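Local coordinates for SufE-like protein 1, chloroplastic/mitochondrial (Arabidopsis thaliana, PDB 4PUI), which activates the cysteine desulfurase NFS2 and takes part in desulfurization by NIFS1, supplying sulfur for iron-sulfur cluster assembly, and ends in a BolA domain that probably binds glutaredoxins, at residues L18-H32 / D45-F59. Sequence-based numbering, arbitrary orientation.
Sequences LDPVELEVEDVSYQH and DGETHFNLRIVSDAF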
ATOM      1  N   LEU A  18      -8.076  -3.484  -5.941  1.00 17.72           N
ATOM      2  CA  LEU A  18      -7.617  -4.835  -5.639  1.00 17.62           C
ATOM      3  C   LEU A  18      -8.626  -5.712  -4.893  1.00 20.47           C
ATOM      4  O   LEU A  18      -8.391  -6.903  -4.756  1.00 19.23           O
ATOM      5  CB  LEU A  18      -6.276  -4.789  -4.877  1.00 16.98           C
ATOM      6  CG  LEU A  18      -5.138  -4.056  -5.595  1.00 19.02           C
ATOM      7  CD1 LEU A  18      -3.920  -3.905  -4.685  1.00 17.39           C
ATOM      8  CD2 LEU A  18      -4.743  -4.711  -6.920  1.00 20.21           C
ATOM      9  N   ASP A  19      -9.729  -5.125  -4.424  1.00 19.95           N
ATOM     10  CA  ASP A  19     -10.737  -5.811  -3.602  1.00 19.00           C
ATOM     11  C   ASP A  19     -10.104  -6.811  -2.615  1.00 18.56           C
ATOM     12  O   ASP A  19     -10.456  -7.987  -2.614  1.00 20.04           O
ATOM     13  CB  ASP A  19     -11.757  -6.525  -4.501  1.00 22.34           C
ATOM     14  CG  ASP A  19     -12.998  -6.999  -3.743  1.00 30.60           C
ATOM     15  OD1 ASP A  19     -13.229  -6.546  -2.600  1.00 27.57           O
ATOM     16  OD2 ASP A  19     -13.759  -7.812  -4.311  1.00 31.67           O
ATOM     17  N   PRO A  20      -9.156  -6.345  -1.783  1.00 20.91           N
ATOM     18  CA  PRO A  20      -8.372  -7.300  -0.992  1.00 19.30           C
ATOM     19  C   PRO A  20      -9.211  -7.967   0.089  1.00 21.58           C
ATOM     20  O   PRO A  20     -10.088  -7.333   0.685  1.00 22.73           O
ATOM     21  CB  PRO A  20      -7.287  -6.421  -0.357  1.00 22.20           C
ATOM     22  CG  PRO A  20      -7.915  -5.062  -0.272  1.00 28.21           C
ATOM     23  CD  PRO A  20      -8.812  -4.941  -1.473  1.00 21.03           C
ATOM     24  N   VAL A  21      -8.967  -9.249   0.327  1.00 20.70           N
ATOM     25  CA  VAL A  21      -9.613  -9.908   1.455  1.00 21.81           C
ATOM     26  C   VAL A  21      -9.072  -9.405   2.792  1.00 22.22           C
ATOM     27  O   VAL A  21      -9.799  -9.361   3.789  1.00 22.49           O
ATOM     28  CB  VAL A  21      -9.518 -11.443   1.375  1.00 30.13           C
ATOM     29  CG1 VAL A  21     -10.355 -11.953   0.217  1.00 37.07           C
ATOM     30  CG2 VAL A  21      -8.089 -11.895   1.239  1.00 25.07           C
ATOM     31  N   GLU A  22      -7.795  -9.028   2.804  1.00 20.35           N
ATOM     32  CA  GLU A  22      -7.167  -8.459   3.983  1.00 20.29           C
ATOM     33  C   GLU A  22      -6.371  -7.244   3.527  1.00 20.33           C
ATOM     34  O   GLU A  22      -5.663  -7.310   2.528  1.00 18.99           O
ATOM     35  CB  GLU A  22      -6.248  -9.493   4.640  1.00 19.64           C
ATOM     36  CG  GLU A  22      -7.012 -10.755   5.008  1.00 21.44           C
ATOM     37  CD  GLU A  22      -6.202 -11.798   5.759  1.00 22.87           C
ATOM     38  OE1 GLU A  22      -5.033 -11.549   6.124  1.00 22.88           O
ATOM     39  OE2 GLU A  22      -6.767 -12.884   5.995  1.00 25.18           O
ATOM     40  N   LEU A  23      -6.508  -6.141   4.252  1.00 19.60           N
ATOM     41  CA  LEU A  23      -5.768  -4.926   3.928  1.00 17.52           C
ATOM     42  C   LEU A  23      -5.376  -4.169   5.187  1.00 17.62           C
ATOM     43  O   LEU A  23      -6.224  -3.869   6.039  1.00 19.99           O
ATOM     44  CB  LEU A  23      -6.595  -4.012   3.016  1.00 18.93           C
ATOM     45  CG  LEU A  23      -5.960  -2.658   2.654  1.00 17.47           C
ATOM     46  CD1 LEU A  23      -4.662  -2.808   1.863  1.00 17.94           C
ATOM     47  CD2 LEU A  23      -6.977  -1.808   1.886  1.00 17.36           C
ATOM     48  N   GLU A  24      -4.088  -3.859   5.311  1.00 21.27           N
ATOM     49  CA  GLU A  24      -3.621  -3.010   6.396  1.00 18.05           C
ATOM     50  C   GLU A  24      -2.771  -1.884   5.828  1.00 17.22           C
ATOM     51  O   GLU A  24      -1.872  -2.123   5.033  1.00 18.16           O
ATOM     52  CB  GLU A  24      -2.797  -3.797   7.413  1.00 22.22           C
ATOM     53  CG  GLU A  24      -2.249  -2.911   8.536  1.00 23.02           C
ATOM     54  CD  GLU A  24      -1.447  -3.678   9.574  1.00 30.91           C
ATOM     55  OE1 GLU A  24      -1.264  -4.899   9.407  1.00 29.11           O
ATOM     56  OE2 GLU A  24      -1.007  -3.050  10.563  1.00 32.15           O
ATOM     57  N   VAL A  25      -3.075  -0.662   6.245  1.00 18.75           N
ATOM     58  CA  VAL A  25      -2.340   0.520   5.813  1.00 18.94           C
ATOM     59  C   VAL A  25      -1.886   1.192   7.092  1.00 21.69           C
ATOM     60  O   VAL A  25      -2.700   1.709   7.853  1.00 21.82           O
ATOM     61  CB  VAL A  25      -3.238   1.479   4.980  1.00 18.32           C
ATOM     62  CG1 VAL A  25      -2.501   2.790   4.670  1.00 18.19           C
ATOM     63  CG2 VAL A  25      -3.701   0.794   3.691  1.00 19.14           C
ATOM     64  N   GLU A  26      -0.588   1.137   7.361  1.00 22.35           N
ATOM     65  CA  GLU A  26      -0.068   1.625   8.628  1.00 21.13           C
ATOM     66  C   GLU A  26       0.853   2.808   8.379  1.00 23.23           C
ATOM     67  O   GLU A  26       1.837   2.687   7.650  1.00 23.76           O
ATOM     68  CB  GLU A  26       0.698   0.508   9.341  1.00 24.93           C
ATOM     69  CG  GLU A  26       1.208   0.881  10.722  1.00 28.54           C
ATOM     70  CD  GLU A  26       2.205  -0.127  11.262  1.00 32.51           C
ATOM     71  OE1 GLU A  26       2.762  -0.912  10.463  1.00 29.81           O
ATOM     72  OE2 GLU A  26       2.433  -0.125  12.485  1.00 37.30           O
ATOM     73  N   ASP A  27       0.524   3.947   8.974  1.00 23.17           N
ATOM     74  CA  ASP A  27       1.349   5.144   8.861  1.00 24.44           C
ATOM     75  C   ASP A  27       2.528   5.014   9.822  1.00 26.06           C
ATOM     76  O   ASP A  27       2.348   5.001  11.036  1.00 27.73           O
ATOM     77  CB  ASP A  27       0.496   6.383   9.182  1.00 27.42           C
ATOM     78  CG  ASP A  27       1.210   7.693   8.901  1.00 27.63           C
ATOM     79  OD1 ASP A  27       2.453   7.701   8.806  1.00 28.55           O
ATOM     80  OD2 ASP A  27       0.518   8.732   8.793  1.00 28.13           O
ATOM     81  N   VAL A  28       3.735   4.904   9.277  1.00 26.20           N
ATOM     82  CA  VAL A  28       4.929   4.837  10.112  1.00 30.53           C
ATOM     83  C   VAL A  28       5.860   6.034   9.902  1.00 33.13           C
ATOM     84  O   VAL A  28       7.071   5.952  10.113  1.00 33.47           O
ATOM     85  CB  VAL A  28       5.678   3.500   9.922  1.00 29.32           C
ATOM     86  CG1 VAL A  28       4.834   2.337  10.461  1.00 33.63           C
ATOM     87  CG2 VAL A  28       6.041   3.281   8.458  1.00 26.42           C
ATOM     88  N   SER A  29       5.283   7.162   9.500  1.00 28.83           N
ATOM     89  CA  SER A  29       6.064   8.374   9.287  1.00 26.52           C
ATOM     90  C   SER A  29       6.852   8.795  10.520  1.00 31.04           C
ATOM     91  O   SER A  29       7.939   9.357  10.405  1.00 35.90           O
ATOM     92  CB  SER A  29       5.153   9.523   8.847  1.00 28.65           C
ATOM     93  OG  SER A  29       4.385   9.130   7.736  1.00 28.69           O
ATOM     94  N   TYR A  30       6.298   8.520  11.697  1.00 32.63           N
ATOM     95  CA  TYR A  30       6.965   8.847  12.955  1.00 39.43           C
ATOM     96  C   TYR A  30       8.367   8.217  13.077  1.00 41.00           C
ATOM     97  O   TYR A  30       9.215   8.724  13.805  1.00 46.75           O
ATOM     98  CB  TYR A  30       6.084   8.441  14.145  1.00 42.27           C
ATOM     99  CG  TYR A  30       5.892   6.940  14.299  1.00 46.05           C
ATOM    100  CD1 TYR A  30       6.794   6.175  15.039  1.00 51.27           C
ATOM    101  CD2 TYR A  30       4.805   6.291  13.720  1.00 42.41           C
ATOM    102  CE1 TYR A  30       6.626   4.812  15.189  1.00 52.17           C
ATOM    103  CE2 TYR A  30       4.629   4.923  13.868  1.00 44.75           C
ATOM    104  CZ  TYR A  30       5.543   4.192  14.602  1.00 48.69           C
ATOM    105  OH  TYR A  30       5.376   2.836  14.749  1.00 46.87           O
ATOM    106  N   GLN A  31       8.597   7.117  12.360  1.00 40.83           N
ATOM    107  CA  GLN A  31       9.874   6.401  12.405  1.00 40.43           C
ATOM    108  C   GLN A  31      10.968   7.103  11.603  1.00 47.65           C
ATOM    109  O   GLN A  31      12.148   6.757  11.707  1.00 50.97           O
ATOM    110  CB  GLN A  31       9.702   4.968  11.887  1.00 46.34           C
ATOM    111  CG  GLN A  31       8.885   4.080  12.801  1.00 47.63           C
ATOM    112  CD  GLN A  31       8.498   2.757  12.162  1.00 49.81           C
ATOM    113  OE1 GLN A  31       9.031   2.373  11.120  1.00 48.42           O
ATOM    114  NE2 GLN A  31       7.551   2.058  12.783  1.00 46.09           N
ATOM    115  N   HIS A  32      10.571   8.090  10.808  1.00 48.78           N
ATOM    116  CA  HIS A  32      11.491   8.762   9.904  1.00 48.66           C
ATOM    117  C   HIS A  32      11.490  10.263  10.151  1.00 55.09           C
ATOM    118  O   HIS A  32      12.196  11.016   9.476  1.00 55.20           O
ATOM    119  CB  HIS A  32      11.093   8.484   8.453  1.00 52.86           C
ATOM    120  CG  HIS A  32      11.094   7.031   8.088  1.00 53.31           C
ATOM    121  ND1 HIS A  32      12.102   6.452   7.346  1.00 54.03           N
ATOM    122  CD2 HIS A  32      10.215   6.037   8.365  1.00 52.41           C
ATOM    123  CE1 HIS A  32      11.845   5.166   7.181  1.00 53.17           C
ATOM    124  NE2 HIS A  32      10.706   4.889   7.790  1.00 51.16           N
ATOM    125  N   ASP A  45       3.421  14.454  11.243  1.00 64.09           N
ATOM    126  CA  ASP A  45       4.577  13.680  10.739  1.00 59.10           C
ATOM    127  C   ASP A  45       4.696  13.640   9.218  1.00 51.92           C
ATOM    128  O   ASP A  45       5.717  13.197   8.690  1.00 53.30           O
ATOM    129  CB  ASP A  45       4.678  12.255  11.314  1.00 56.74           C
ATOM    130  CG  ASP A  45       5.153  12.242  12.747  1.00 61.40           C
ATOM    131  OD1 ASP A  45       6.004  13.089  13.092  1.00 66.58           O
ATOM    132  OD2 ASP A  45       4.667  11.397  13.528  1.00 61.82           O
ATOM    133  N   GLY A  46       3.656  14.072   8.511  1.00 34.86           N
ATOM    134  CA  GLY A  46       3.771  14.234   7.076  1.00 31.33           C
ATOM    135  C   GLY A  46       3.150  13.188   6.176  1.00 27.52           C
ATOM    136  O   GLY A  46       3.047  13.412   4.975  1.00 28.21           O
ATOM    137  N   GLU A  47       2.737  12.055   6.738  1.00 25.95           N
ATOM    138  CA  GLU A  47       2.254  10.933   5.938  1.00 23.29           C
ATOM    139  C   GLU A  47       3.240  10.599   4.832  1.00 23.08           C
ATOM    140  O   GLU A  47       2.872  10.521   3.668  1.00 22.95           O
ATOM    141  CB  GLU A  47       0.861  11.211   5.348  1.00 28.21           C
ATOM    142  CG  GLU A  47      -0.198  11.537   6.397  1.00 28.14           C
ATOM    143  CD  GLU A  47      -1.613  11.417   5.851  1.00 28.55           C
ATOM    144  OE1 GLU A  47      -2.135  12.427   5.352  1.00 26.77           O
ATOM    145  OE2 GLU A  47      -2.193  10.309   5.911  1.00 26.25           O
ATOM    146  N   THR A  48       4.497  10.388   5.213  1.00 27.17           N
ATOM    147  CA  THR A  48       5.565  10.155   4.251  1.00 26.54           C
ATOM    148  C   THR A  48       5.914   8.678   4.113  1.00 23.15           C
ATOM    149  O   THR A  48       6.473   8.266   3.102  1.00 25.73           O
ATOM    150  CB  THR A  48       6.843  10.884   4.686  1.00 29.04           C
ATOM    151  OG1 THR A  48       7.175  10.479   6.016  1.00 30.93           O
ATOM    152  CG2 THR A  48       6.634  12.387   4.656  1.00 32.05           C
ATOM    153  N   HIS A  49       5.582   7.881   5.127  1.00 25.41           N
ATOM    154  CA  HIS A  49       5.953   6.473   5.141  1.00 25.32           C
ATOM    155  C   HIS A  49       4.806   5.593   5.614  1.00 21.71           C
ATOM    156  O   HIS A  49       4.230   5.838   6.672  1.00 22.26           O
ATOM    157  CB  HIS A  49       7.155   6.254   6.061  1.00 32.07           C
ATOM    158  CG  HIS A  49       8.413   6.900   5.572  1.00 34.73           C
ATOM    159  ND1 HIS A  49       8.620   8.260   5.624  1.00 37.82           N
ATOM    160  CD2 HIS A  49       9.529   6.371   5.016  1.00 39.23           C
ATOM    161  CE1 HIS A  49       9.808   8.542   5.122  1.00 42.16           C
ATOM    162  NE2 HIS A  49      10.379   7.413   4.741  1.00 41.01           N
ATOM    163  N   PHE A  50       4.481   4.569   4.830  1.00 25.16           N
ATOM    164  CA  PHE A  50       3.457   3.610   5.220  1.00 22.58           C
ATOM    165  C   PHE A  50       3.955   2.186   5.054  1.00 20.99           C
ATOM    166  O   PHE A  50       4.767   1.906   4.174  1.00 23.18           O
ATOM    167  CB  PHE A  50       2.191   3.772   4.381  1.00 19.11           C
ATOM    168  CG  PHE A  50       1.458   5.061   4.625  1.00 18.81           C
ATOM    169  CD1 PHE A  50       1.857   6.234   4.007  1.00 20.48           C
ATOM    170  CD2 PHE A  50       0.360   5.090   5.479  1.00 19.74           C
ATOM    171  CE1 PHE A  50       1.176   7.431   4.246  1.00 20.31           C
ATOM    172  CE2 PHE A  50      -0.331   6.268   5.715  1.00 19.76           C
ATOM    173  CZ  PHE A  50       0.080   7.448   5.093  1.00 19.43           C
ATOM    174  N   ASN A  51       3.465   1.301   5.917  1.00 21.85           N
ATOM    175  CA  ASN A  51       3.588  -0.133   5.707  1.00 22.97           C
ATOM    176  C   ASN A  51       2.261  -0.629   5.169  1.00 20.15           C
ATOM    177  O   ASN A  51       1.212  -0.315   5.730  1.00 22.38           O
ATOM    178  CB  ASN A  51       3.903  -0.879   7.015  1.00 26.04           C
ATOM    179  CG  ASN A  51       5.266  -0.517   7.598  1.00 26.19           C
ATOM    180  OD1 ASN A  51       6.194  -0.180   6.864  1.00 27.52           O
ATOM    181  ND2 ASN A  51       5.389  -0.595   8.920  1.00 28.86           N
ATOM    182  N   LEU A  52       2.304  -1.401   4.085  1.00 18.96           N
ATOM    183  CA  LEU A  52       1.097  -1.987   3.503  1.00 16.74           C
ATOM    184  C   LEU A  52       1.157  -3.516   3.573  1.00 18.63           C
ATOM    185  O   LEU A  52       2.172  -4.113   3.216  1.00 19.46           O
ATOM    186  CB  LEU A  52       0.986  -1.599   2.040  1.00 16.02           C
ATOM    187  CG  LEU A  52       1.009  -0.115   1.696  1.00 17.72           C
ATOM    188  CD1 LEU A  52       0.879   0.096   0.190  1.00 18.44           C
ATOM    189  CD2 LEU A  52      -0.108   0.611   2.424  1.00 18.67           C
ATOM    190  N   ARG A  53       0.073  -4.142   4.027  1.00 18.76           N
ATOM    191  CA  ARG A  53      -0.062  -5.587   3.904  1.00 17.89           C
ATOM    192  C   ARG A  53      -1.345  -5.853   3.140  1.00 17.17           C
ATOM    193  O   ARG A  53      -2.426  -5.462   3.580  1.00 18.13           O
ATOM    194  CB  ARG A  53      -0.105  -6.280   5.266  1.00 16.92           C
ATOM    195  CG  ARG A  53      -0.196  -7.816   5.163  1.00 18.03           C
ATOM    196  CD  ARG A  53      -0.361  -8.443   6.534  1.00 19.47           C
ATOM    197  NE  ARG A  53      -0.387  -9.905   6.516  1.00 22.33           N
ATOM    198  CZ  ARG A  53      -1.489 -10.623   6.345  1.00 23.25           C
ATOM    199  NH1 ARG A  53      -2.642 -10.011   6.144  1.00 20.31           N
ATOM    200  NH2 ARG A  53      -1.440 -11.955   6.371  1.00 22.93           N
ATOM    201  N   ILE A  54      -1.216  -6.481   1.976  1.00 16.07           N
ATOM    202  CA  ILE A  54      -2.354  -6.679   1.087  1.00 16.64           C
ATOM    203  C   ILE A  54      -2.471  -8.135   0.711  1.00 15.63           C
ATOM    204  O   ILE A  54      -1.527  -8.706   0.181  1.00 17.58           O
ATOM    205  CB  ILE A  54      -2.174  -5.882  -0.215  1.00 15.86           C
ATOM    206  CG1 ILE A  54      -1.685  -4.474   0.112  1.00 17.50           C
ATOM    207  CG2 ILE A  54      -3.482  -5.866  -1.063  1.00 16.75           C
ATOM    208  CD1 ILE A  54      -1.225  -3.686  -1.110  1.00 19.88           C
ATOM    209  N   VAL A  55      -3.640  -8.717   0.963  1.00 18.11           N
ATOM    210  CA  VAL A  55      -3.937 -10.064   0.481  1.00 19.04           C
ATOM    211  C   VAL A  55      -5.016  -9.961  -0.601  1.00 16.64           C
ATOM    212  O   VAL A  55      -6.152  -9.573  -0.321  1.00 17.58           O
ATOM    213  CB  VAL A  55      -4.398 -10.998   1.614  1.00 22.07           C
ATOM    214  CG1 VAL A  55      -4.568 -12.412   1.077  1.00 19.81           C
ATOM    215  CG2 VAL A  55      -3.385 -10.984   2.766  1.00 22.07           C
ATOM    216  N   SER A  56      -4.645 -10.258  -1.845  1.00 19.56           N
ATOM    217  CA  SER A  56      -5.571 -10.085  -2.971  1.00 18.78           C
ATOM    218  C   SER A  56      -5.355 -11.142  -4.027  1.00 19.40           C
ATOM    219  O   SER A  56      -4.207 -11.514  -4.295  1.00 18.21           O
ATOM    220  CB  SER A  56      -5.378  -8.714  -3.630  1.00 20.64           C
ATOM    221  OG  SER A  56      -6.171  -8.555  -4.805  1.00 23.07           O
ATOM    222  N   ASP A  57      -6.464 -11.571  -4.642  1.00 21.57           N
ATOM    223  CA  ASP A  57      -6.478 -12.413  -5.838  1.00 24.04           C
ATOM    224  C   ASP A  57      -5.609 -11.853  -6.958  1.00 20.95           C
ATOM    225  O   ASP A  57      -5.070 -12.605  -7.777  1.00 20.50           O
ATOM    226  CB  ASP A  57      -7.890 -12.443  -6.426  1.00 33.62           C
ATOM    227  CG  ASP A  57      -8.832 -13.289  -5.647  1.00 46.69           C
ATOM    228  OD1 ASP A  57      -8.393 -13.933  -4.676  1.00 48.69           O
ATOM    229  OD2 ASP A  57     -10.023 -13.315  -6.029  1.00 52.61           O
ATOM    230  N   ALA A  58      -5.535 -10.527  -7.024  1.00 20.10           N
ATOM    231  CA  ALA A  58      -4.926  -9.840  -8.158  1.00 20.54           C
ATOM    232  C   ALA A  58      -3.437 -10.132  -8.296  1.00 18.43           C
ATOM    233  O   ALA A  58      -2.857  -9.899  -9.348  1.00 20.16           O
ATOM    234  CB  ALA A  58      -5.181  -8.332  -8.064  1.00 22.00           C
ATOM    235  N   PHE A  59      -2.819 -10.639  -7.226  1.00 19.88           N
ATOM    236  CA  PHE A  59      -1.398 -10.952  -7.232  1.00 17.07           C
ATOM    237  C   PHE A  59      -1.065 -12.341  -7.772  1.00 18.57           C
ATOM    238  O   PHE A  59       0.108 -12.673  -7.931  1.00 18.47           O
ATOM    239  CB  PHE A  59      -0.814 -10.837  -5.825  1.00 14.80           C
ATOM    240  CG  PHE A  59      -0.984  -9.490  -5.204  1.00 16.90           C
ATOM    241  CD1 PHE A  59      -0.740  -8.335  -5.926  1.00 18.91           C
ATOM    242  CD2 PHE A  59      -1.395  -9.384  -3.886  1.00 16.14           C
ATOM    243  CE1 PHE A  59      -0.904  -7.091  -5.329  1.00 16.79           C
ATOM    244  CE2 PHE A  59      -1.562  -8.156  -3.285  1.00 16.42           C
ATOM    245  CZ  PHE A  59      -1.315  -7.003  -4.008  1.00 14.43           C
TER
HETATM  246  O   HOH W   1      -8.979 -10.575  -3.267  1.00 38.50           O
HETATM  247  O   HOH W   2      -3.708 -13.475   7.453  1.00 21.18           O
HETATM  248  O   HOH W   3      -1.903   8.592   7.736  1.00 27.07           O
HETATM  249  O   HOH W   4       1.906  11.011   9.320  1.00 30.49           O
HETATM  250  O   HOH W   5       8.014  -0.024  10.247  1.00 35.89           O
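An antiparallel beta hairpin joins strands 22-27 and 49-55, Glu24 and Arg53 exchanging backbone bonds in one hydrogen-bonded pair and Glu26 and Asn51 in the next. On the face bearing these side chains, Glu22 OE1 takes a straight salt bridge from Arg53 NH1 (2.8 Å, 169°), the carboxylate and guanidinium nearly coplanar. Asn51 ND2 reaches Glu26 OE1 from above the carboxylate plane (3.1 Å). A classic beta bulge sets Val21 and Glu22 opposite Val55, whose N bonds Glu22 O while Val21 N to Val55 O is weak. In the BolA-like fold 22-27 is an outer strand and 49-55 the middle one, with 85-91 parallel to it; on the other face Leu23 and Phe50 meet helix 5-18 and Ile54 helix 64-74. Asp27, its CG anti to the backbone N (chi1 -172°), lays CB 3.6 Å from Phe50 CE2 and closes an Asx turn, OD1 accepting from Ser29 N and OG (2.6 Å). Ser29 OG in turn receives Thr48 N (2.8 Å) and His49 N. With an alanine in place of Asp27, Ser29 OG would probably lose the acceptor that fixes its rotation. Beyond, the His32 and His49 rings stack face to face, centroids 3.5 Å apart and planes 9° from parallel.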